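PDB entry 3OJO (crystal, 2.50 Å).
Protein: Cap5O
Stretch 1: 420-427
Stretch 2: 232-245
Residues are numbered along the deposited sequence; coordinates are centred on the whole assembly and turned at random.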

# COMPACT_ATOMS: atom_id res chain seq x y z
N TYR B 420 -11.19 -24.52 -5.68
CA TYR B 420 -10.95 -23.65 -4.54
C TYR B 420 -9.96 -22.53 -4.84
O TYR B 420 -9.05 -22.67 -5.66
CB TYR B 420 -10.55 -24.44 -3.29
CG TYR B 420 -11.55 -25.49 -2.87
CD1 TYR B 420 -11.53 -26.77 -3.42
CD2 TYR B 420 -12.48 -25.23 -1.87
CE1 TYR B 420 -12.44 -27.75 -3.01
CE2 TYR B 420 -13.39 -26.20 -1.44
CZ TYR B 420 -13.36 -27.46 -2.03
OH TYR B 420 -14.26 -28.43 -1.64
N ASN B 421 -10.18 -21.40 -4.16
CA ASN B 421 -9.47 -20.12 -4.18
C ASN B 421 -8.85 -19.93 -2.81
O ASN B 421 -8.96 -20.80 -1.95
CB ASN B 421 -10.56 -19.02 -4.28
CG ASN B 421 -10.83 -18.46 -5.63
OD1 ASN B 421 -10.00 -18.51 -6.53
ND2 ASN B 421 -11.99 -17.82 -5.75
N TYR B 422 -8.33 -18.73 -2.55
CA TYR B 422 -7.91 -18.30 -1.23
C TYR B 422 -9.19 -17.79 -0.55
O TYR B 422 -9.29 -17.75 0.68
CB TYR B 422 -6.89 -17.17 -1.34
CG TYR B 422 -5.45 -17.60 -1.25
CD1 TYR B 422 -5.04 -18.53 -0.30
CD2 TYR B 422 -4.47 -16.97 -2.00
CE1 TYR B 422 -3.70 -18.88 -0.16
CE2 TYR B 422 -3.13 -17.30 -1.86
CZ TYR B 422 -2.75 -18.26 -0.94
OH TYR B 422 -1.42 -18.60 -0.82
N GLY B 423 -10.16 -17.41 -1.37
CA GLY B 423 -11.46 -16.94 -0.95
C GLY B 423 -12.36 -18.00 -0.34
O GLY B 423 -13.18 -17.67 0.50
N ASN B 424 -12.23 -19.27 -0.74
CA ASN B 424 -13.15 -20.30 -0.21
C ASN B 424 -12.50 -21.59 0.27
O ASN B 424 -13.22 -22.55 0.53
CB ASN B 424 -14.22 -20.63 -1.25
CG ASN B 424 -13.67 -21.13 -2.56
OD1 ASN B 424 -14.07 -20.70 -3.63
ND2 ASN B 424 -12.69 -22.01 -2.50
N ILE B 425 -11.16 -21.63 0.35
CA ILE B 425 -10.46 -22.84 0.78
C ILE B 425 -10.91 -23.40 2.16
O ILE B 425 -10.94 -24.62 2.35
CB ILE B 425 -8.92 -22.79 0.55
CG1 ILE B 425 -8.21 -24.15 0.73
CG2 ILE B 425 -8.24 -21.67 1.33
CD1 ILE B 425 -8.60 -25.25 -0.27
N PHE B 426 -11.36 -22.51 3.07
CA PHE B 426 -11.86 -22.85 4.42
C PHE B 426 -13.10 -23.79 4.39
O PHE B 426 -13.37 -24.45 5.39
CB PHE B 426 -12.16 -21.57 5.23
CG PHE B 426 -13.16 -20.64 4.58
CD1 PHE B 426 -14.52 -20.84 4.74
CD2 PHE B 426 -12.73 -19.57 3.80
CE1 PHE B 426 -15.44 -19.99 4.12
CE2 PHE B 426 -13.64 -18.72 3.20
CZ PHE B 426 -14.99 -18.94 3.35
N ASN B 427 -13.84 -23.83 3.25
CA ASN B 427 -15.02 -24.67 3.02
C ASN B 427 -14.62 -26.14 2.93
O ASN B 427 -15.37 -27.01 3.36
CB ASN B 427 -15.74 -24.27 1.74
CG ASN B 427 -16.55 -23.00 1.85
OD1 ASN B 427 -16.87 -22.52 2.94
ND2 ASN B 427 -16.94 -22.47 0.70
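Stretch 2 (232-245) LTKICNNLNINVLD

No clear direct hydrogen bond joins these two stretches; a bridging water does the work instead. Water 1 donates to Tyr422 O at 2.6 Å and to Ile241 O at 2.8 Å, and accepts from Val243 N at 2.8 Å, so it satisfies backbone groups on both sides. Stretch 2 leaves one helix, turns through Asn240, whose phi/psi of 56/45 is left-handed, and starts a second helix at Val243. Asn242 caps that helix: its OD1 accepts from Asp245 N at 3.0 Å. Stretch 1, mostly loop, lies along this corner, with Tyr422 near Thr233, Phe426 near Asn237 and Gly423 beside the cap. There the two CA atoms, of Gly423 and Asn242, are 4.1 Å apart, and glycine suits the place because a CB would lie 2.5 Å from Asn242 OD1. The closeness also brings Asn242 CA to 3.2 Å from Gly423 O, a CA-H...O contact. Two aromatic rings flank this point in sequence. Thr233 CG2 sits over one face of Tyr422, 3.9 Å from the ring centroid, while Asn240 CA packs over a face of Phe426, 3.7 Å from its centroid, a CH-pi contact 13° off the ring normal. Leu244 CD1 lies 4.0 Å from Gly423 N.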

# COMPACT_ATOMS: atom_id res chain seq x y z
N LEU B 232 -4.17 -10.64 5.22
CA LEU B 232 -5.62 -10.57 5.25
C LEU B 232 -6.26 -11.89 4.90
O LEU B 232 -7.26 -12.27 5.51
CB LEU B 232 -6.11 -9.44 4.32
CG LEU B 232 -6.05 -8.00 4.93
CD1 LEU B 232 -6.22 -6.92 3.87
CD2 LEU B 232 -7.03 -7.82 6.09
N THR B 233 -5.65 -12.62 3.92
CA THR B 233 -6.05 -13.96 3.49
C THR B 233 -5.99 -14.94 4.67
O THR B 233 -6.91 -15.74 4.85
CB THR B 233 -5.15 -14.41 2.33
OG1 THR B 233 -5.45 -13.60 1.21
CG2 THR B 233 -5.36 -15.86 1.95
N LYS B 234 -4.92 -14.86 5.48
CA LYS B 234 -4.79 -15.72 6.65
C LYS B 234 -5.90 -15.43 7.68
O LYS B 234 -6.48 -16.37 8.21
CB LYS B 234 -3.40 -15.58 7.27
CG LYS B 234 -2.29 -16.17 6.42
CD LYS B 234 -0.97 -15.98 7.13
CE LYS B 234 0.20 -16.55 6.38
NZ LYS B 234 1.50 -16.11 6.97
N ILE B 235 -6.21 -14.15 7.92
CA ILE B 235 -7.23 -13.68 8.85
C ILE B 235 -8.62 -14.14 8.40
O ILE B 235 -9.35 -14.75 9.20
CB ILE B 235 -7.13 -12.13 9.05
CG1 ILE B 235 -5.88 -11.75 9.88
CG2 ILE B 235 -8.42 -11.56 9.70
CD1 ILE B 235 -5.44 -10.21 9.82
N CYS B 236 -8.95 -13.88 7.11
CA CYS B 236 -10.21 -14.24 6.45
C CYS B 236 -10.45 -15.72 6.44
O CYS B 236 -11.59 -16.15 6.60
CB CYS B 236 -10.25 -13.68 5.04
SG CYS B 236 -10.68 -11.93 4.97
N ASN B 237 -9.40 -16.51 6.23
CA ASN B 237 -9.57 -17.96 6.24
C ASN B 237 -9.91 -18.50 7.63
O ASN B 237 -10.76 -19.38 7.74
CB ASN B 237 -8.40 -18.69 5.58
CG ASN B 237 -8.56 -18.80 4.08
OD1 ASN B 237 -7.82 -18.20 3.30
ND2 ASN B 237 -9.54 -19.58 3.63
N ASN B 238 -9.36 -17.86 8.68
CA ASN B 238 -9.62 -18.19 10.08
C ASN B 238 -11.02 -17.84 10.53
O ASN B 238 -11.51 -18.46 11.47
CB ASN B 238 -8.59 -17.52 11.01
CG ASN B 238 -7.31 -18.30 11.16
OD1 ASN B 238 -7.11 -19.40 10.60
ND2 ASN B 238 -6.40 -17.78 11.97
N LEU B 239 -11.66 -16.85 9.89
CA LEU B 239 -12.99 -16.38 10.24
C LEU B 239 -14.07 -16.81 9.23
O LEU B 239 -15.21 -16.34 9.33
CB LEU B 239 -13.00 -14.85 10.39
CG LEU B 239 -11.97 -14.19 11.31
CD1 LEU B 239 -12.01 -12.69 11.14
CD2 LEU B 239 -12.23 -14.53 12.77
N ASN B 240 -13.73 -17.69 8.28
CA ASN B 240 -14.65 -18.15 7.24
C ASN B 240 -15.23 -17.00 6.45
O ASN B 240 -16.43 -16.92 6.22
CB ASN B 240 -15.74 -19.09 7.79
CG ASN B 240 -15.24 -20.42 8.31
OD1 ASN B 240 -14.02 -20.70 8.36
ND2 ASN B 240 -16.17 -21.27 8.72
N ILE B 241 -14.34 -16.07 6.08
CA ILE B 241 -14.64 -14.90 5.29
C ILE B 241 -13.92 -15.10 3.94
O ILE B 241 -12.82 -15.68 3.90
CB ILE B 241 -14.25 -13.58 6.03
CG1 ILE B 241 -15.14 -13.39 7.29
CG2 ILE B 241 -14.36 -12.36 5.11
CD1 ILE B 241 -14.64 -12.29 8.29
N ASN B 242 -14.58 -14.69 2.84
CA ASN B 242 -13.99 -14.78 1.52
C ASN B 242 -13.09 -13.55 1.33
O ASN B 242 -13.61 -12.43 1.27
CB ASN B 242 -15.08 -14.87 0.44
CG ASN B 242 -14.51 -15.13 -0.93
OD1 ASN B 242 -13.61 -14.44 -1.42
ND2 ASN B 242 -14.96 -16.19 -1.53
N VAL B 243 -11.78 -13.75 1.22
CA VAL B 243 -10.84 -12.63 1.05
C VAL B 243 -11.00 -11.88 -0.28
O VAL B 243 -10.95 -10.64 -0.30
CB VAL B 243 -9.38 -13.00 1.40
CG1 VAL B 243 -8.74 -13.93 0.38
CG2 VAL B 243 -8.52 -11.74 1.62
N LEU B 244 -11.29 -12.63 -1.37
CA LEU B 244 -11.41 -12.07 -2.72
C LEU B 244 -12.60 -11.16 -2.90
O LEU B 244 -12.47 -10.10 -3.50
CB LEU B 244 -11.31 -13.15 -3.80
CG LEU B 244 -10.06 -14.05 -3.71
CD1 LEU B 244 -10.15 -15.17 -4.69
CD2 LEU B 244 -8.75 -13.26 -3.87
N ASP B 245 -13.73 -11.54 -2.29
CA ASP B 245 -14.99 -10.80 -2.27
C ASP B 245 -14.88 -9.55 -1.44
O ASP B 245 -15.45 -8.51 -1.81
CB ASP B 245 -16.11 -11.70 -1.74
CG ASP B 245 -16.51 -12.79 -2.73
OD1 ASP B 245 -16.30 -12.60 -3.94
OD2 ASP B 245 -17.05 -13.82 -2.28
O HOH W 1 -10.63 -16.12 2.25